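Local coordinates for leucyl-tRNA synthetase subunit alpha (Aquifex aeolicus, PDB 3O0A), which attaches leucine to its tRNA as part of leucyl-tRNA synthetase, this CP1 domain being the hydrolytic module that probably clears mischarged tRNA, at residues F10-E15 / L109-T114; D48-A53 / A138-P143; T99-K104 / D146-E151. All coordinates share one frame; numbering follows the deposited sequence.

Contact 1: F10-E15 / L109-T114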
loop_
_atom_site.group_PDB
_atom_site.type_symbol
_atom_site.label_atom_id
_atom_site.label_comp_id
_atom_site.label_asym_id
_atom_site.label_seq_id
_atom_site.Cartn_x
_atom_site.Cartn_y
_atom_site.Cartn_z
ATOM N N PHE A 10 0.383 -5.396 -5.955
ATOM C CA PHE A 10 0.048 -6.042 -4.686
ATOM C C PHE A 10 -1.221 -6.866 -4.910
ATOM O O PHE A 10 -1.931 -6.646 -5.888
ATOM C CB PHE A 10 -0.141 -4.986 -3.587
ATOM C CG PHE A 10 1.157 -4.393 -3.114
ATOM C CD1 PHE A 10 1.881 -3.513 -3.928
ATOM C CD2 PHE A 10 1.677 -4.741 -1.869
ATOM C CE1 PHE A 10 3.102 -2.977 -3.495
ATOM C CE2 PHE A 10 2.892 -4.207 -1.431
ATOM C CZ PHE A 10 3.601 -3.313 -2.251
ATOM N N TYR A 11 -1.497 -7.819 -4.025
ATOM C CA TYR A 11 -2.739 -8.577 -4.150
ATOM C C TYR A 11 -3.208 -9.130 -2.828
ATOM O O TYR A 11 -2.409 -9.526 -1.986
ATOM C CB TYR A 11 -2.593 -9.713 -5.182
ATOM C CG TYR A 11 -1.401 -10.622 -4.965
ATOM C CD1 TYR A 11 -0.164 -10.333 -5.554
ATOM C CD2 TYR A 11 -1.500 -11.771 -4.169
ATOM C CE1 TYR A 11 0.948 -11.160 -5.369
ATOM C CE2 TYR A 11 -0.375 -12.619 -3.965
ATOM C CZ TYR A 11 0.838 -12.297 -4.569
ATOM O OH TYR A 11 1.951 -13.101 -4.392
ATOM N N VAL A 12 -4.520 -9.161 -2.658
ATOM C CA VAL A 12 -5.115 -9.842 -1.519
ATOM C C VAL A 12 -5.394 -11.275 -1.940
ATOM O O VAL A 12 -6.160 -11.518 -2.883
ATOM C CB VAL A 12 -6.411 -9.144 -1.057
ATOM C CG1 VAL A 12 -7.057 -9.915 0.066
ATOM C CG2 VAL A 12 -6.127 -7.704 -0.630
ATOM N N GLU A 13 -4.743 -12.216 -1.255
ATOM C CA GLU A 13 -5.006 -13.635 -1.475
ATOM C C GLU A 13 -6.333 -14.023 -0.841
ATOM O O GLU A 13 -6.606 -13.667 0.312
ATOM C CB GLU A 13 -3.898 -14.482 -0.864
ATOM C CG GLU A 13 -2.543 -14.271 -1.508
ATOM C CD GLU A 13 -1.463 -15.038 -0.782
ATOM O OE1 GLU A 13 -1.757 -16.160 -0.319
ATOM O OE2 GLU A 13 -0.343 -14.505 -0.625
ATOM N N ILE A 14 -7.151 -14.742 -1.602
ATOM C CA ILE A 14 -8.447 -15.222 -1.113
ATOM C C ILE A 14 -8.536 -16.729 -1.343
ATOM O O ILE A 14 -8.763 -17.179 -2.471
ATOM C CB ILE A 14 -9.627 -14.496 -1.814
ATOM C CG1 ILE A 14 -9.587 -12.973 -1.578
ATOM C CG2 ILE A 14 -10.974 -15.094 -1.388
ATOM C CD1 ILE A 14 -9.815 -12.558 -0.142
ATOM N N GLU A 15 -8.358 -17.475 -0.255
ATOM C CA GLU A 15 -8.253 -18.941 -0.255
ATOM C C GLU A 15 -9.578 -19.635 -0.586
ATOM O O GLU A 15 -9.598 -20.710 -1.203
ATOM C CB GLU A 15 -7.725 -19.398 1.114
ATOM C CG GLU A 15 -7.681 -20.902 1.356
ATOM C CD GLU A 15 -6.618 -21.608 0.526
ATOM O OE1 GLU A 15 -5.510 -21.046 0.355
ATOM O OE2 GLU A 15 -6.893 -22.730 0.049
ATOM N N LEU A 109 -9.354 -1.587 6.364
ATOM C CA LEU A 109 -10.324 -2.319 5.541
ATOM C C LEU A 109 -10.489 -3.799 5.908
ATOM O O LEU A 109 -11.375 -4.477 5.384
ATOM C CB LEU A 109 -9.983 -2.154 4.050
ATOM C CG LEU A 109 -9.866 -0.707 3.546
ATOM C CD1 LEU A 109 -9.670 -0.713 2.004
ATOM C CD2 LEU A 109 -11.056 0.203 3.969
ATOM N N GLY A 110 -9.645 -4.298 6.810
ATOM C CA GLY A 110 -9.807 -5.650 7.334
ATOM C C GLY A 110 -9.201 -6.751 6.480
ATOM O O GLY A 110 -9.444 -7.933 6.721
ATOM N N VAL A 111 -8.414 -6.375 5.477
ATOM C CA VAL A 111 -7.736 -7.370 4.645
ATOM C C VAL A 111 -6.246 -7.081 4.626
ATOM O O VAL A 111 -5.824 -5.960 4.925
ATOM C CB VAL A 111 -8.282 -7.394 3.189
ATOM C CG1 VAL A 111 -9.769 -7.828 3.192
ATOM C CG2 VAL A 111 -8.115 -6.027 2.495
ATOM N N TYR A 112 -5.472 -8.097 4.255
ATOM C CA TYR A 112 -4.024 -7.971 4.143
ATOM C C TYR A 112 -3.579 -8.290 2.723
ATOM O O TYR A 112 -3.945 -9.330 2.149
ATOM C CB TYR A 112 -3.347 -8.907 5.138
ATOM C CG TYR A 112 -3.681 -8.555 6.565
ATOM C CD1 TYR A 112 -4.876 -8.979 7.152
ATOM C CD2 TYR A 112 -2.811 -7.774 7.322
ATOM C CE1 TYR A 112 -5.189 -8.631 8.473
ATOM C CE2 TYR A 112 -3.105 -7.443 8.633
ATOM C CZ TYR A 112 -4.291 -7.861 9.196
ATOM O OH TYR A 112 -4.570 -7.524 10.499
ATOM N N ALA A 113 -2.816 -7.375 2.152
ATOM C CA ALA A 113 -2.289 -7.559 0.810
ATOM C C ALA A 113 -0.936 -8.251 0.916
ATOM O O ALA A 113 -0.143 -7.962 1.813
ATOM C CB ALA A 113 -2.125 -6.208 0.140
ATOM N N THR A 114 -0.673 -9.156 -0.016
ATOM C CA THR A 114 0.635 -9.764 -0.116
ATOM C C THR A 114 1.538 -8.826 -0.893
ATOM O O THR A 114 1.184 -8.345 -1.975
ATOM C CB THR A 114 0.550 -11.131 -0.799
ATOM O OG1 THR A 114 -0.346 -11.964 -0.051
ATOM C CG2 THR A 114 1.928 -11.784 -0.879
HETATM O O HOH W 1 -2.932 -11.496 0.931
#
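V111 opens the pairing from the 109-114 side: its CG2, in the crowded position between backbone N and carbonyl carbon, meets CG2 of V12 at 4.1 Å, the two side chains crossing at about a right angle. L68 of helix 64-74 touches both valines, covering this pair. Y112 sets its side chain out away from 10-15 and takes part through its carbonyl: Y112 O lies 3.8 Å from V12 CG1 and accepts from a water that also accepts from E13 N and donates to T114 OG1. A113 sends its CA to within 3.4 Å of Y11 O, a CA-H...O contact, while its CB packs on F10 CB. T114 buries the most surface. T114 N donates to Y11 O over 2.7 Å with an N-H...O angle of 164°, whereas the return bond from Y11 N to T114 O is weak at 3.4 Å. With OG1 anti to its own carbonyl carbon (chi1 -58°), T114 donates that hydroxyl to E13 OE2 at 2.6 Å, from above the carboxylate plane. T114 CB sits over one face of the Y11 ring, 4.1 Å from the centroid, a CH-pi contact. K121 NZ also forms a salt bridge with E13 OE2, which would probably stabilise the ionised carboxylate. The pieces 10-13 and 111-114 run at 128° to each other, and Y11 with T114 is their single bridge, an antiparallel hydrogen-bonded pair. This oblique, one-bridge meeting joins edge strand 106-114 of the mixed sheet to central strand 6-13 of the three-stranded sheet, a sheet-to-sheet junction in the editing domain.

Contact 2: D48-A53 / A138-P143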
loop_
_atom_site.group_PDB
_atom_site.type_symbol
_atom_site.label_atom_id
_atom_site.label_comp_id
_atom_site.label_asym_id
_atom_site.label_seq_id
_atom_site.Cartn_x
_atom_site.Cartn_y
_atom_site.Cartn_z
ATOM N N ASP A 48 12.534 1.092 -5.241
ATOM C CA ASP A 48 13.669 0.686 -4.412
ATOM C C ASP A 48 13.288 0.423 -2.950
ATOM O O ASP A 48 14.034 -0.238 -2.230
ATOM C CB ASP A 48 14.824 1.711 -4.489
ATOM C CG ASP A 48 14.393 3.140 -4.123
ATOM O OD1 ASP A 48 13.246 3.553 -4.409
ATOM O OD2 ASP A 48 15.228 3.871 -3.566
ATOM N N THR A 49 12.120 0.920 -2.534
ATOM C CA THR A 49 11.646 0.800 -1.150
ATOM C C THR A 49 10.557 -0.271 -0.954
ATOM O O THR A 49 9.979 -0.383 0.139
ATOM C CB THR A 49 11.124 2.153 -0.604
ATOM O OG1 THR A 49 9.913 2.533 -1.274
ATOM C CG2 THR A 49 12.188 3.256 -0.770
ATOM N N VAL A 50 10.287 -1.058 -1.997
ATOM C CA VAL A 50 9.136 -1.976 -1.973
ATOM C C VAL A 50 9.209 -2.987 -0.810
ATOM O O VAL A 50 8.183 -3.372 -0.241
ATOM C CB VAL A 50 8.932 -2.688 -3.343
ATOM C CG1 VAL A 50 10.080 -3.651 -3.632
ATOM C CG2 VAL A 50 7.546 -3.429 -3.389
ATOM N N PHE A 51 10.422 -3.405 -0.443
ATOM C CA PHE A 51 10.551 -4.358 0.662
ATOM C C PHE A 51 10.172 -3.717 1.996
ATOM O O PHE A 51 9.939 -4.419 2.981
ATOM C CB PHE A 51 11.962 -4.948 0.729
ATOM C CG PHE A 51 12.259 -5.936 -0.372
ATOM C CD1 PHE A 51 12.653 -5.495 -1.634
ATOM C CD2 PHE A 51 12.161 -7.314 -0.137
ATOM C CE1 PHE A 51 12.938 -6.410 -2.667
ATOM C CE2 PHE A 51 12.453 -8.244 -1.154
ATOM C CZ PHE A 51 12.838 -7.790 -2.429
ATOM N N GLY A 52 10.102 -2.387 2.013
ATOM C CA GLY A 52 9.799 -1.637 3.232
ATOM C C GLY A 52 8.338 -1.274 3.370
ATOM O O GLY A 52 7.960 -0.578 4.310
ATOM N N ALA A 53 7.510 -1.757 2.443
ATOM C CA ALA A 53 6.074 -1.495 2.516
ATOM C C ALA A 53 5.482 -2.252 3.695
ATOM O O ALA A 53 5.583 -3.476 3.772
ATOM C CB ALA A 53 5.366 -1.862 1.191
ATOM N N ALA A 138 -4.069 4.117 -5.347
ATOM C CA ALA A 138 -3.633 3.270 -4.236
ATOM C C ALA A 138 -2.120 3.340 -4.157
ATOM O O ALA A 138 -1.431 3.364 -5.186
ATOM C CB ALA A 138 -4.069 1.842 -4.436
ATOM N N ILE A 139 -1.604 3.396 -2.938
ATOM C CA ILE A 139 -0.157 3.500 -2.759
ATOM C C ILE A 139 0.353 2.410 -1.821
ATOM O O ILE A 139 -0.384 1.916 -0.952
ATOM C CB ILE A 139 0.266 4.917 -2.248
ATOM C CG1 ILE A 139 -0.336 5.218 -0.869
ATOM C CG2 ILE A 139 -0.127 6.004 -3.274
ATOM C CD1 ILE A 139 0.384 6.345 -0.101
ATOM N N MET A 140 1.614 2.031 -2.009
ATOM C CA MET A 140 2.317 1.298 -0.970
ATOM C C MET A 140 2.899 2.291 0.019
ATOM O O MET A 140 3.389 3.371 -0.361
ATOM C CB MET A 140 3.399 0.394 -1.547
ATOM C CG MET A 140 4.600 1.134 -2.105
ATOM S SD MET A 140 5.710 -0.057 -2.867
ATOM C CE MET A 140 7.180 0.966 -2.948
ATOM N N CYS A 141 2.817 1.945 1.298
ATOM C CA CYS A 141 3.263 2.862 2.323
ATOM C C CYS A 141 4.511 2.360 3.030
ATOM O O CYS A 141 4.550 1.245 3.542
ATOM C CB CYS A 141 2.127 3.151 3.303
ATOM S SG CYS A 141 0.672 3.842 2.474
ATOM N N VAL A 142 5.525 3.218 3.042
ATOM C CA VAL A 142 6.852 2.886 3.532
ATOM C C VAL A 142 7.197 3.981 4.556
ATOM O O VAL A 142 7.885 4.960 4.234
ATOM C CB VAL A 142 7.881 2.833 2.379
ATOM C CG1 VAL A 142 9.279 2.414 2.883
ATOM C CG2 VAL A 142 7.394 1.876 1.272
ATOM N N PRO A 143 6.697 3.829 5.795
ATOM C CA PRO A 143 6.894 4.886 6.790
ATOM C C PRO A 143 8.352 5.238 7.075
ATOM O O PRO A 143 8.633 6.376 7.445
ATOM C CB PRO A 143 6.239 4.337 8.063
ATOM C CG PRO A 143 5.499 3.142 7.678
ATOM C CD PRO A 143 5.919 2.690 6.316
#
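M140 and V142 bury the most surface here, and A53 comes next; all three lie on a contact without a single direct hydrogen bond between the segments. M140 starts from the crowded position between its backbone N and carbonyl carbon (chi1 71°) and then runs extended, which carries its tip to the 3-10 turn 48-52. There M140 CE touches V50 CA at 3.7 Å and T49 OG1 at 3.6 Å, while M140 SD packs on V50 CG2 at 3.9 Å, crossing that valine at about a right angle. The T49 hydroxyl has its polar partner in R46 O, so the methyl of M140 meets it only by packing. V142 splits its two methyls between carbonyls of the turn. V142 CG1, anti to its own backbone N (chi1 -177°), lies 3.6 Å from G52 O; V142 CG2 stands equally near T49 O. A side chain at G52 would be tight against V142, its CB falling only 3.1 Å from V142 CG1. A53 closes the contact: its CB rests against M140 CB at 4.1 Å, and its CA approaches C141 O in a CA-H...O contact of 3.3 Å with an angle at H of 147°. The turn holds its own shape through bonds from G52 N to T49 O and from A53 N to V50 O. F10 of strand 6-13 packs on V50, A53 and M140 alike. The contact is the buried packing of a 3-10 turn, entering strand 55-58, against the antiparallel neighbour strand 138-141 at the edge of the mixed sheet of the editing domain.

Contact 3: T99-K104 / D146-E151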
loop_
_atom_site.group_PDB
_atom_site.type_symbol
_atom_site.label_atom_id
_atom_site.label_comp_id
_atom_site.label_asym_id
_atom_site.label_seq_id
_atom_site.Cartn_x
_atom_site.Cartn_y
_atom_site.Cartn_z
ATOM N N THR A 99 -5.341 17.235 3.114
ATOM C CA THR A 99 -3.879 17.208 3.006
ATOM C C THR A 99 -3.196 18.224 3.925
ATOM O O THR A 99 -1.984 18.150 4.143
ATOM C CB THR A 99 -3.415 17.476 1.561
ATOM O OG1 THR A 99 -3.882 18.763 1.158
ATOM C CG2 THR A 99 -3.957 16.412 0.596
ATOM N N MET A 100 -3.951 19.199 4.428
ATOM C CA MET A 100 -3.413 20.078 5.475
ATOM C C MET A 100 -3.400 19.275 6.762
ATOM O O MET A 100 -4.315 19.346 7.579
ATOM C CB MET A 100 -4.173 21.405 5.605
ATOM C CG MET A 100 -3.486 22.539 4.861
ATOM S SD MET A 100 -4.333 24.112 4.927
ATOM C CE MET A 100 -3.597 24.827 6.398
ATOM N N GLU A 101 -2.321 18.510 6.896
ATOM C CA GLU A 101 -2.197 17.377 7.807
ATOM C C GLU A 101 -1.779 17.776 9.224
ATOM O O GLU A 101 -0.589 17.898 9.515
ATOM C CB GLU A 101 -1.145 16.420 7.238
ATOM C CG GLU A 101 0.013 17.157 6.555
ATOM C CD GLU A 101 1.311 16.384 6.578
ATOM O OE1 GLU A 101 1.395 15.347 5.894
ATOM O OE2 GLU A 101 2.253 16.832 7.269
ATOM N N GLU A 102 -2.760 17.972 10.097
ATOM C CA GLU A 102 -2.483 18.116 11.519
ATOM C C GLU A 102 -3.151 16.974 12.292
ATOM O O GLU A 102 -3.132 16.946 13.527
ATOM C CB GLU A 102 -2.934 19.493 12.027
ATOM C CG GLU A 102 -2.004 20.113 13.076
ATOM C CD GLU A 102 -0.757 20.770 12.484
ATOM O OE1 GLU A 102 -0.319 20.384 11.377
ATOM O OE2 GLU A 102 -0.204 21.678 13.141
ATOM N N ASP A 103 -3.727 16.033 11.542
ATOM C CA ASP A 103 -4.330 14.809 12.076
ATOM C C ASP A 103 -4.865 13.959 10.937
ATOM O O ASP A 103 -6.072 13.767 10.819
ATOM C CB ASP A 103 -5.477 15.101 13.050
ATOM C CG ASP A 103 -5.088 14.880 14.495
ATOM O OD1 ASP A 103 -4.728 13.736 14.854
ATOM O OD2 ASP A 103 -5.156 15.851 15.272
ATOM N N LYS A 104 -3.970 13.482 10.086
ATOM C CA LYS A 104 -4.283 12.409 9.132
ATOM C C LYS A 104 -5.391 11.503 9.657
ATOM O O LYS A 104 -5.455 11.230 10.857
ATOM C CB LYS A 104 -3.036 11.577 8.891
ATOM C CG LYS A 104 -1.879 12.396 8.396
ATOM C CD LYS A 104 -0.716 11.531 8.032
ATOM C CE LYS A 104 0.168 12.277 7.062
ATOM N NZ LYS A 104 -0.365 12.130 5.685
ATOM N N ASP A 146 9.026 7.644 3.728
ATOM C CA ASP A 146 8.042 8.588 3.211
ATOM C C ASP A 146 7.434 9.314 4.418
ATOM O O ASP A 146 6.846 8.681 5.303
ATOM C CB ASP A 146 6.983 7.844 2.378
ATOM C CG ASP A 146 5.968 8.780 1.696
ATOM O OD1 ASP A 146 5.289 9.565 2.391
ATOM O OD2 ASP A 146 5.805 8.683 0.456
ATOM N N GLN A 147 7.622 10.634 4.462
ATOM C CA GLN A 147 7.179 11.445 5.593
ATOM C C GLN A 147 5.673 11.394 5.829
ATOM O O GLN A 147 5.236 11.308 6.978
ATOM C CB GLN A 147 7.662 12.897 5.469
ATOM C CG GLN A 147 7.379 13.739 6.710
ATOM C CD GLN A 147 8.051 13.204 7.969
ATOM O OE1 GLN A 147 9.121 12.598 7.913
ATOM N NE2 GLN A 147 7.427 13.446 9.117
ATOM N N ARG A 148 4.889 11.454 4.751
ATOM C CA ARG A 148 3.427 11.340 4.849
ATOM C C ARG A 148 3.059 9.988 5.477
ATOM O O ARG A 148 2.212 9.923 6.368
ATOM C CB ARG A 148 2.759 11.484 3.471
ATOM C CG ARG A 148 3.220 12.680 2.631
ATOM C CD ARG A 148 2.411 13.926 2.954
ATOM N NE ARG A 148 2.599 14.989 1.965
ATOM C CZ ARG A 148 3.438 16.017 2.098
ATOM N NH1 ARG A 148 4.189 16.140 3.189
ATOM N NH2 ARG A 148 3.526 16.938 1.137
ATOM N N ASP A 149 3.724 8.919 5.029
ATOM C CA ASP A 149 3.451 7.563 5.528
ATOM C C ASP A 149 3.929 7.393 6.970
ATOM O O ASP A 149 3.324 6.671 7.762
ATOM C CB ASP A 149 4.134 6.503 4.643
ATOM C CG ASP A 149 3.589 6.462 3.214
ATOM O OD1 ASP A 149 2.427 6.861 2.956
ATOM O OD2 ASP A 149 4.326 5.992 2.332
ATOM N N TRP A 150 5.047 8.031 7.298
ATOM C CA TRP A 150 5.594 7.978 8.643
ATOM C C TRP A 150 4.587 8.549 9.646
ATOM O O TRP A 150 4.320 7.946 10.683
ATOM C CB TRP A 150 6.893 8.777 8.713
ATOM C CG TRP A 150 7.571 8.665 10.022
ATOM C CD1 TRP A 150 8.541 7.771 10.371
ATOM C CD2 TRP A 150 7.348 9.488 11.176
ATOM N NE1 TRP A 150 8.933 7.982 11.671
ATOM C CE2 TRP A 150 8.213 9.024 12.191
ATOM C CE3 TRP A 150 6.494 10.563 11.451
ATOM C CZ2 TRP A 150 8.262 9.611 13.467
ATOM C CZ3 TRP A 150 6.539 11.148 12.725
ATOM C CH2 TRP A 150 7.416 10.664 13.712
ATOM N N GLU A 151 4.028 9.703 9.302
ATOM C CA GLU A 151 3.062 10.397 10.165
ATOM C C GLU A 151 1.772 9.594 10.339
ATOM O O GLU A 151 1.207 9.540 11.438
ATOM C CB GLU A 151 2.769 11.786 9.602
ATOM C CG GLU A 151 3.957 12.739 9.711
ATOM C CD GLU A 151 3.870 13.929 8.763
ATOM O OE1 GLU A 151 3.002 13.946 7.859
ATOM O OE2 GLU A 151 4.695 14.848 8.917
HETATM O O HOH W 2 4.744 15.852 5.730
#
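Two carboxylates of like charge are pressed together: E151 OE1 sits across both oxygens of E101, 2.9 Å from E101 OE1, and neither oxygen is a donor in the assigned bonding. Their planes stand 63° apart. Such proximity would probably tend to raise the pKa of one of them, partly offset by the nearby R148 and K104. R148 NH1 is 4.0 Å from E101 OE1, a long salt bridge in which the oxygen lies well off the guanidinium plane, so the attraction is of charges alone. A water donates to E101 OE2 and weakly accepts from R148 NH1 at the guanidinium edge. The K104 chain lays CE 3.2 Å from R148 O and 3.4 Å from E151 OE1; beyond a bend at chi4 (-83°), NZ forms a long ion pair with E101 OE1, and K104 makes a cation-pi contact with Y129. On the helix, E151 OE2 receives Q147 NE2 at 3.1 Å and 173°, the carboxylate being met from above its plane. An alanine in place of E151 removes the carboxylate but keeps CB, and would probably leave Q147 NE2 without this partner and K104 less well packed. D146 supplies the N-cap, its OD1 accepting from D149 N. The whole is a partly solvent-exposed salt-bridge network of E101, K104 and R148 joining the loop after helix 95-99 to the N-terminal turns of helix 147-156.

How the contacts relate
The six segments alternate along the chain, 10-15, 48-53, 99-104, 109-114, 138-143 and 146-151, so every pair of contacts crosses. Contacts 1 and 2 have centres 16 Å apart and touch through the F10 ring, whose CZ packs on M140 CB at 3.8 Å; both reach the mixed sheet, whose edge strands are 106-114 and 138-141. Contact 2 meets contact 3, 15 Å between centres, where strand 138-141 leads to helix 147-156 and D149 OD2 probably accepts from V142 N. Contacts 1 and 3 do not touch, their centres 24 Å apart and their nearest atoms about 10 Å apart, on opposite sides of the chain's centre. Contact 2 links them through the buried middle of the editing domain.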